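Local structure of putative glutaryl-CoA dehydrogenase (Thermus thermophilus, 2EBA) at residues Arg23-Lys28 / Leu54-Pro59; Pro63-Ala68 / Glu115-Leu120; Gln317-Lys322 / Thr372-Arg377. The protein belongs to the acyl-CoA dehydrogenase family of flavoproteins and binds flavin-adenine dinucleotide in an assembly of four copies of the chain. All coordinates share one frame; numbering follows the deposited sequence.

Contact 1. Residues Arg23-Lys28 / Leu54-Pro59; sequences RRFLEK and LGFLGP
Phe-25 meets Leu-54 and Phe-56 where the chain leaves helix 48-54. At the start of segment 23-28, Arg-23 turns away and is held by salt bridges to Glu-81 and Glu-257. Phe-25 is buried, and its CG lies roughly anti to the backbone N (chi1 152°), which carries the ring outward from the helix to its two partners. Leu-54 uses both methyl groups. CD1 sits over one ring face, 4.2 Å from the centroid of Phe-25 and 10° off the ring normal, a CH-pi contact; CD2 lies on the same face, out past the CG-CD2 rim, 3.3 Å from Phe-25 CD2. Phe-56 comes in near the plane of that ring, with its CE2 3.7 Å from Phe-25 CE2, and the two ring planes are inclined at 61°. Leu-54 CB in turn lies 3.8 Å above the Phe-56 plane, toward its rim, and Phe-56 also rests on Ile-78 of helix 72-85. Next along, Leu-26 stays at the margin and packs on Val-85 of that helix. Gly-55, with positive phi, ends helix 48-54 in a Schellman motif whose flanking Leu-54 and Phe-56 pack on helix 13-29, within the helical N-terminal domain of the acyl-CoA dehydrogenase fold.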
# COMPACT_ATOMS: atom_id res chain seq x y z
N ARG A 23 11.97 9.40 -31.26
CA ARG A 23 11.51 8.00 -31.27
C ARG A 23 11.97 7.36 -32.60
O ARG A 23 12.38 6.20 -32.58
CB ARG A 23 9.96 7.97 -31.15
CG ARG A 23 9.38 6.56 -31.29
CD ARG A 23 7.96 6.31 -30.70
NE ARG A 23 7.78 6.86 -29.36
CZ ARG A 23 6.72 6.66 -28.58
NH1 ARG A 23 5.71 5.89 -29.00
NH2 ARG A 23 6.64 7.24 -27.39
N ARG A 24 11.92 8.05 -33.74
CA ARG A 24 12.38 7.41 -34.99
C ARG A 24 13.86 7.05 -34.88
O ARG A 24 14.26 5.94 -35.20
CB ARG A 24 12.21 8.32 -36.20
CG ARG A 24 10.84 8.14 -36.82
CD ARG A 24 10.78 8.78 -38.19
NE ARG A 24 9.91 9.95 -38.17
CZ ARG A 24 10.34 11.20 -38.15
NH1 ARG A 24 11.64 11.45 -38.15
NH2 ARG A 24 9.47 12.20 -38.08
N PHE A 25 14.69 7.99 -34.44
CA PHE A 25 16.11 7.71 -34.31
C PHE A 25 16.39 6.55 -33.37
O PHE A 25 16.99 5.57 -33.78
CB PHE A 25 16.81 8.98 -33.88
CG PHE A 25 18.05 8.75 -33.11
CD1 PHE A 25 19.13 8.06 -33.67
CD2 PHE A 25 18.14 9.21 -31.81
CE1 PHE A 25 20.29 7.82 -32.91
CE2 PHE A 25 19.29 8.99 -31.06
CZ PHE A 25 20.37 8.28 -31.62
N LEU A 26 15.89 6.65 -32.15
CA LEU A 26 16.12 5.61 -31.15
C LEU A 26 15.60 4.23 -31.45
O LEU A 26 16.13 3.22 -30.97
CB LEU A 26 15.51 6.03 -29.84
CG LEU A 26 16.26 7.18 -29.26
CD1 LEU A 26 15.33 7.84 -28.27
CD2 LEU A 26 17.54 6.67 -28.61
N GLU A 27 14.53 4.22 -32.22
CA GLU A 27 13.85 3.00 -32.57
C GLU A 27 14.55 2.23 -33.64
O GLU A 27 14.42 1.00 -33.73
CB GLU A 27 12.46 3.35 -33.03
CG GLU A 27 11.51 2.22 -32.91
CD GLU A 27 10.23 2.69 -32.29
OE1 GLU A 27 9.47 3.44 -32.95
OE2 GLU A 27 10.00 2.36 -31.12
N LYS A 28 15.27 2.91 -34.51
CA LYS A 28 15.92 2.16 -35.54
C LYS A 28 17.38 1.97 -35.15
O LYS A 28 18.01 0.99 -35.55
CB LYS A 28 15.79 2.84 -36.88
CG LYS A 28 17.04 3.48 -37.40
CD LYS A 28 16.96 3.35 -38.91
CE LYS A 28 18.12 4.05 -39.59
NZ LYS A 28 18.33 3.32 -40.87
N LEU A 54 21.29 15.21 -33.14
CA LEU A 54 19.86 15.42 -32.98
C LEU A 54 19.56 16.56 -32.04
O LEU A 54 18.40 16.95 -31.87
CB LEU A 54 19.17 14.15 -32.48
CG LEU A 54 18.92 13.13 -33.59
CD1 LEU A 54 20.18 12.34 -33.92
CD2 LEU A 54 17.83 12.21 -33.13
N GLY A 55 20.61 17.11 -31.43
CA GLY A 55 20.45 18.22 -30.51
C GLY A 55 19.99 17.82 -29.13
O GLY A 55 19.44 18.64 -28.40
N PHE A 56 20.24 16.56 -28.77
CA PHE A 56 19.89 16.02 -27.47
C PHE A 56 20.79 16.54 -26.39
O PHE A 56 20.50 16.38 -25.21
CB PHE A 56 20.06 14.52 -27.44
CG PHE A 56 19.00 13.77 -28.13
CD1 PHE A 56 17.94 14.43 -28.75
CD2 PHE A 56 19.03 12.38 -28.14
CE1 PHE A 56 16.94 13.72 -29.36
CE2 PHE A 56 18.01 11.64 -28.76
CZ PHE A 56 16.97 12.31 -29.36
N LEU A 57 21.91 17.12 -26.78
CA LEU A 57 22.82 17.56 -25.77
C LEU A 57 22.67 19.01 -25.39
O LEU A 57 23.09 19.93 -26.14
CB LEU A 57 24.21 17.25 -26.24
CG LEU A 57 24.68 15.82 -25.91
CD1 LEU A 57 23.54 14.74 -25.92
CD2 LEU A 57 25.74 15.43 -26.96
N GLY A 58 22.12 19.21 -24.19
CA GLY A 58 21.87 20.55 -23.69
C GLY A 58 20.89 21.20 -24.63
O GLY A 58 21.12 22.31 -25.10
N PRO A 59 19.72 20.56 -24.86
CA PRO A 59 18.72 21.13 -25.76
C PRO A 59 18.24 22.55 -25.53
O PRO A 59 17.99 23.28 -26.49
CB PRO A 59 17.59 20.11 -25.74
CG PRO A 59 17.72 19.48 -24.42
CD PRO A 59 19.18 19.42 -24.10

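Contact 2. Residues Pro63-Ala68 / Glu115-Leu120; sequences PEYGGA and EFLPKL
The ring of Tyr-65 meets Leu-117 obliquely, CD1 of the leucine lying 3.9 Å from Tyr-65 CG and about as far from its CB. Leu-117 CG is anti to its carbonyl carbon (chi1 -64°), which lets CD1 reach the ring. Beyond this contact the phenol reaches on to Glu-110, whose OE2 is hydrogen-bonded to Tyr-65 OH, tying the far end of the ring to the start of helix 110-121. The ring of Phe-116 takes no part in meeting the loop; Glu-115 CD lies 3.6 Å above one face, displaced toward the rim, and Met-125 packs against the side chain. A second part of the contact is made by backbone. Tyr-65 O points at the Leu-117 to Pro-118 junction and approaches Pro-118 N to 3.3 Å, yet no hydrogen bond forms because that nitrogen carries no hydrogen. Its closest carbon neighbours on the proline are CA, at 3.4 Å in a bent CA-H...O contact (124° at the hydrogen), and the ring atom CG, at 3.5 Å. Gly-66 N bonds Pro-63 O, holding the loop in a tight turn beside the helix. Across the kink, Lys-119 NZ reaches back to Glu-115 O over 3.2 Å, in the carbonyl plane. This is a proline-kinked helix, with a loop carbonyl laid against its proline, in the helical N-terminal domain of an acyl-CoA dehydrogenase.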
# COMPACT_ATOMS: atom_id res chain seq x y z
N PRO A 63 21.83 28.80 -28.88
CA PRO A 63 22.58 28.39 -30.07
C PRO A 63 23.97 29.02 -30.10
O PRO A 63 24.88 28.50 -30.74
CB PRO A 63 21.70 28.88 -31.21
CG PRO A 63 20.33 28.79 -30.64
CD PRO A 63 20.52 29.34 -29.24
N GLU A 64 24.12 30.15 -29.40
CA GLU A 64 25.41 30.85 -29.36
C GLU A 64 26.50 29.93 -28.86
O GLU A 64 27.64 29.97 -29.34
CB GLU A 64 25.37 32.02 -28.39
CG GLU A 64 24.13 32.81 -28.38
CD GLU A 64 24.23 33.89 -27.34
OE1 GLU A 64 25.20 34.69 -27.41
OE2 GLU A 64 23.37 33.94 -26.44
N TYR A 65 26.15 29.11 -27.88
CA TYR A 65 27.10 28.19 -27.28
C TYR A 65 26.99 26.79 -27.87
O TYR A 65 27.55 25.84 -27.33
CB TYR A 65 26.88 28.17 -25.78
CG TYR A 65 27.21 29.50 -25.13
CD1 TYR A 65 28.54 29.90 -24.95
CD2 TYR A 65 26.20 30.35 -24.71
CE1 TYR A 65 28.85 31.12 -24.36
CE2 TYR A 65 26.50 31.58 -24.12
CZ TYR A 65 27.83 31.95 -23.95
OH TYR A 65 28.14 33.15 -23.34
N GLY A 66 26.27 26.69 -28.98
CA GLY A 66 26.11 25.42 -29.65
C GLY A 66 24.89 24.65 -29.21
O GLY A 66 24.75 23.47 -29.53
N GLY A 67 23.99 25.33 -28.50
CA GLY A 67 22.78 24.70 -28.01
C GLY A 67 21.63 24.79 -28.99
O GLY A 67 21.60 25.67 -29.85
N ALA A 68 20.66 23.89 -28.84
CA ALA A 68 19.50 23.84 -29.72
C ALA A 68 18.49 24.93 -29.41
O ALA A 68 17.61 25.23 -30.21
CB ALA A 68 18.85 22.48 -29.63
N GLU A 115 34.81 27.95 -24.40
CA GLU A 115 35.75 26.86 -24.53
C GLU A 115 35.13 25.45 -24.48
O GLU A 115 35.47 24.58 -25.28
CB GLU A 115 36.80 27.01 -23.42
CG GLU A 115 37.96 26.04 -23.45
CD GLU A 115 38.85 26.20 -22.23
OE1 GLU A 115 39.88 25.49 -22.16
OE2 GLU A 115 38.52 27.03 -21.34
N PHE A 116 34.22 25.23 -23.55
CA PHE A 116 33.64 23.90 -23.40
C PHE A 116 32.27 23.62 -24.00
O PHE A 116 32.08 22.61 -24.69
CB PHE A 116 33.62 23.53 -21.92
CG PHE A 116 34.98 23.55 -21.29
CD1 PHE A 116 36.00 22.76 -21.79
CD2 PHE A 116 35.24 24.37 -20.20
CE1 PHE A 116 37.26 22.78 -21.23
CE2 PHE A 116 36.50 24.40 -19.63
CZ PHE A 116 37.51 23.60 -20.15
N LEU A 117 31.31 24.51 -23.74
CA LEU A 117 29.95 24.31 -24.20
C LEU A 117 29.74 23.82 -25.63
O LEU A 117 28.94 22.91 -25.86
CB LEU A 117 29.11 25.58 -23.93
CG LEU A 117 28.95 25.90 -22.43
CD1 LEU A 117 28.05 27.12 -22.22
CD2 LEU A 117 28.37 24.70 -21.72
N PRO A 118 30.47 24.39 -26.62
CA PRO A 118 30.28 23.92 -27.99
C PRO A 118 30.78 22.50 -28.24
O PRO A 118 30.19 21.77 -29.03
CB PRO A 118 31.04 24.95 -28.81
CG PRO A 118 30.92 26.18 -27.99
CD PRO A 118 31.22 25.65 -26.61
N LYS A 119 31.87 22.13 -27.58
CA LYS A 119 32.43 20.80 -27.74
C LYS A 119 31.53 19.78 -27.06
O LYS A 119 31.38 18.66 -27.55
CB LYS A 119 33.83 20.74 -27.14
CG LYS A 119 34.82 21.61 -27.87
CD LYS A 119 36.23 21.42 -27.35
CE LYS A 119 37.22 22.32 -28.10
NZ LYS A 119 36.87 23.77 -27.99
N LEU A 120 30.95 20.17 -25.94
CA LEU A 120 30.04 19.32 -25.18
C LEU A 120 28.74 19.15 -25.95
O LEU A 120 28.20 18.06 -26.05
CB LEU A 120 29.73 19.96 -23.83
CG LEU A 120 30.87 20.11 -22.82
CD1 LEU A 120 30.40 20.93 -21.62
CD2 LEU A 120 31.34 18.74 -22.38

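Contact 3. Residues Gln317-Lys322 / Thr372-Arg377; sequences QVSLAK and TLVLGR
Leu-320 and Leu-375 are brought together by different first torsions: Leu-320 CG stands anti to its own amide nitrogen (chi1 174°), whereas Leu-375 CG is anti to the carbonyl carbon (chi1 -65°). The two side chains cross at about a right angle, and their CD1 atoms meet at 3.8 Å, while Leu-375 CD2 lies 4.0 Å from Leu-320 CB. The setting is the helical C-terminal domain of the acyl-CoA dehydrogenase fold, where helices 315-340 and 368-380 pack side by side, running in roughly opposite directions. No hydrogen bond joins the two segments directly; the contact is van der Waals packing, apolar between the two leucines and with a serine hydroxyl against Val-374. Leu-320 also packs on Ala-292 of a second subunit. On its other sides, helix 315-340 is covered by helices 235-269 and 281-309 through Val-318 and Ala-321. The side chain of Val-374 is about 10 Å from a bound flavin-adenine dinucleotide. Val-374 CG1, anti to the backbone N (chi1 161°), faces Ser-319. That serine's buried hydroxyl finds its polar partner one turn earlier on the second helix: Ser-319 OG is hydrogen-bonded to His-371 ND1, even as it rests 3.6 Å from Val-374 CG1.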
# COMPACT_ATOMS: atom_id res chain seq x y z
N GLN A 317 9.14 21.94 -6.04
CA GLN A 317 8.20 21.49 -7.06
C GLN A 317 8.83 20.35 -7.86
O GLN A 317 8.17 19.35 -8.15
CB GLN A 317 7.82 22.65 -8.00
CG GLN A 317 7.12 23.81 -7.33
CD GLN A 317 6.72 24.91 -8.30
OE1 GLN A 317 7.55 25.42 -9.06
NE2 GLN A 317 5.44 25.29 -8.27
N VAL A 318 10.09 20.52 -8.22
CA VAL A 318 10.82 19.51 -8.97
C VAL A 318 10.95 18.24 -8.13
O VAL A 318 10.79 17.15 -8.64
CB VAL A 318 12.22 20.01 -9.38
CG1 VAL A 318 13.03 18.86 -9.98
CG2 VAL A 318 12.07 21.12 -10.40
N SER A 319 11.25 18.40 -6.85
CA SER A 319 11.36 17.23 -5.98
C SER A 319 10.07 16.40 -6.00
O SER A 319 10.11 15.17 -6.01
CB SER A 319 11.67 17.66 -4.54
OG SER A 319 13.06 17.78 -4.31
N LEU A 320 8.92 17.09 -5.99
CA LEU A 320 7.63 16.41 -5.99
C LEU A 320 7.50 15.54 -7.23
O LEU A 320 7.17 14.36 -7.12
CB LEU A 320 6.49 17.43 -5.95
CG LEU A 320 5.10 16.82 -6.10
CD1 LEU A 320 4.84 15.85 -4.97
CD2 LEU A 320 4.04 17.90 -6.07
N ALA A 321 7.76 16.12 -8.40
CA ALA A 321 7.66 15.41 -9.67
C ALA A 321 8.64 14.23 -9.82
O ALA A 321 8.27 13.19 -10.34
CB ALA A 321 7.84 16.38 -10.82
N LYS A 322 9.88 14.40 -9.38
CA LYS A 322 10.85 13.32 -9.48
C LYS A 322 10.43 12.17 -8.58
O LYS A 322 10.37 11.01 -9.00
CB LYS A 322 12.24 13.84 -9.08
CG LYS A 322 13.38 12.94 -9.47
CD LYS A 322 13.65 11.87 -8.43
CE LYS A 322 14.93 11.12 -8.78
NZ LYS A 322 15.31 10.14 -7.72
N THR A 372 10.99 13.46 0.05
CA THR A 372 9.91 13.50 1.01
C THR A 372 10.25 14.57 2.05
O THR A 372 9.39 15.36 2.45
CB THR A 372 9.73 12.13 1.73
OG1 THR A 372 9.23 11.17 0.80
CG2 THR A 372 8.74 12.25 2.87
N LEU A 373 11.52 14.58 2.47
CA LEU A 373 11.98 15.55 3.46
C LEU A 373 12.02 16.95 2.87
O LEU A 373 11.79 17.93 3.56
CB LEU A 373 13.37 15.16 4.00
CG LEU A 373 13.51 14.19 5.18
CD1 LEU A 373 12.41 14.42 6.19
CD2 LEU A 373 13.46 12.77 4.70
N VAL A 374 12.34 17.04 1.58
CA VAL A 374 12.36 18.34 0.95
C VAL A 374 10.95 18.90 1.09
O VAL A 374 10.75 19.98 1.63
CB VAL A 374 12.73 18.23 -0.54
CG1 VAL A 374 12.30 19.49 -1.28
CG2 VAL A 374 14.23 18.01 -0.69
N LEU A 375 9.97 18.14 0.61
CA LEU A 375 8.58 18.55 0.68
C LEU A 375 8.17 18.81 2.14
O LEU A 375 7.55 19.83 2.45
CB LEU A 375 7.69 17.47 0.06
CG LEU A 375 7.87 17.21 -1.45
CD1 LEU A 375 7.05 15.99 -1.88
CD2 LEU A 375 7.46 18.46 -2.23
N GLY A 376 8.54 17.89 3.03
CA GLY A 376 8.20 18.05 4.43
C GLY A 376 8.68 19.37 4.99
O GLY A 376 7.94 20.10 5.64
N ARG A 377 9.94 19.68 4.74
CA ARG A 377 10.51 20.91 5.21
C ARG A 377 9.77 22.09 4.58
O ARG A 377 9.62 23.16 5.19
CB ARG A 377 11.96 20.97 4.83
CG ARG A 377 12.60 22.20 5.35
CD ARG A 377 13.46 22.75 4.28
NE ARG A 377 14.81 22.23 4.39
CZ ARG A 377 15.52 21.82 3.34
NH1 ARG A 377 15.00 21.85 2.11
NH2 ARG A 377 16.78 21.43 3.53

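From the N terminus, contact 1 closes first, bringing the end of helix 48-54 back to helix 13-29 across 25 intervening residues. Contact 2 opens only afterwards and spans 46 residues. Contact 3 closes a span of 49 residues in the C-terminal domain. The three are in series: none nests in or crosses another. Contacts 1 and 2 share the loop between helices 48-54 and 72-85 and touch directly, Pro-59 O lying 3.3 Å from Ala-68 CB; contact 1 joins the start of this loop to helix 13-29, and contact 2 joins its later part to helix 110-121. Contact 3 stands apart, its centre about 29 Å from that of contact 1, across the chain's centre.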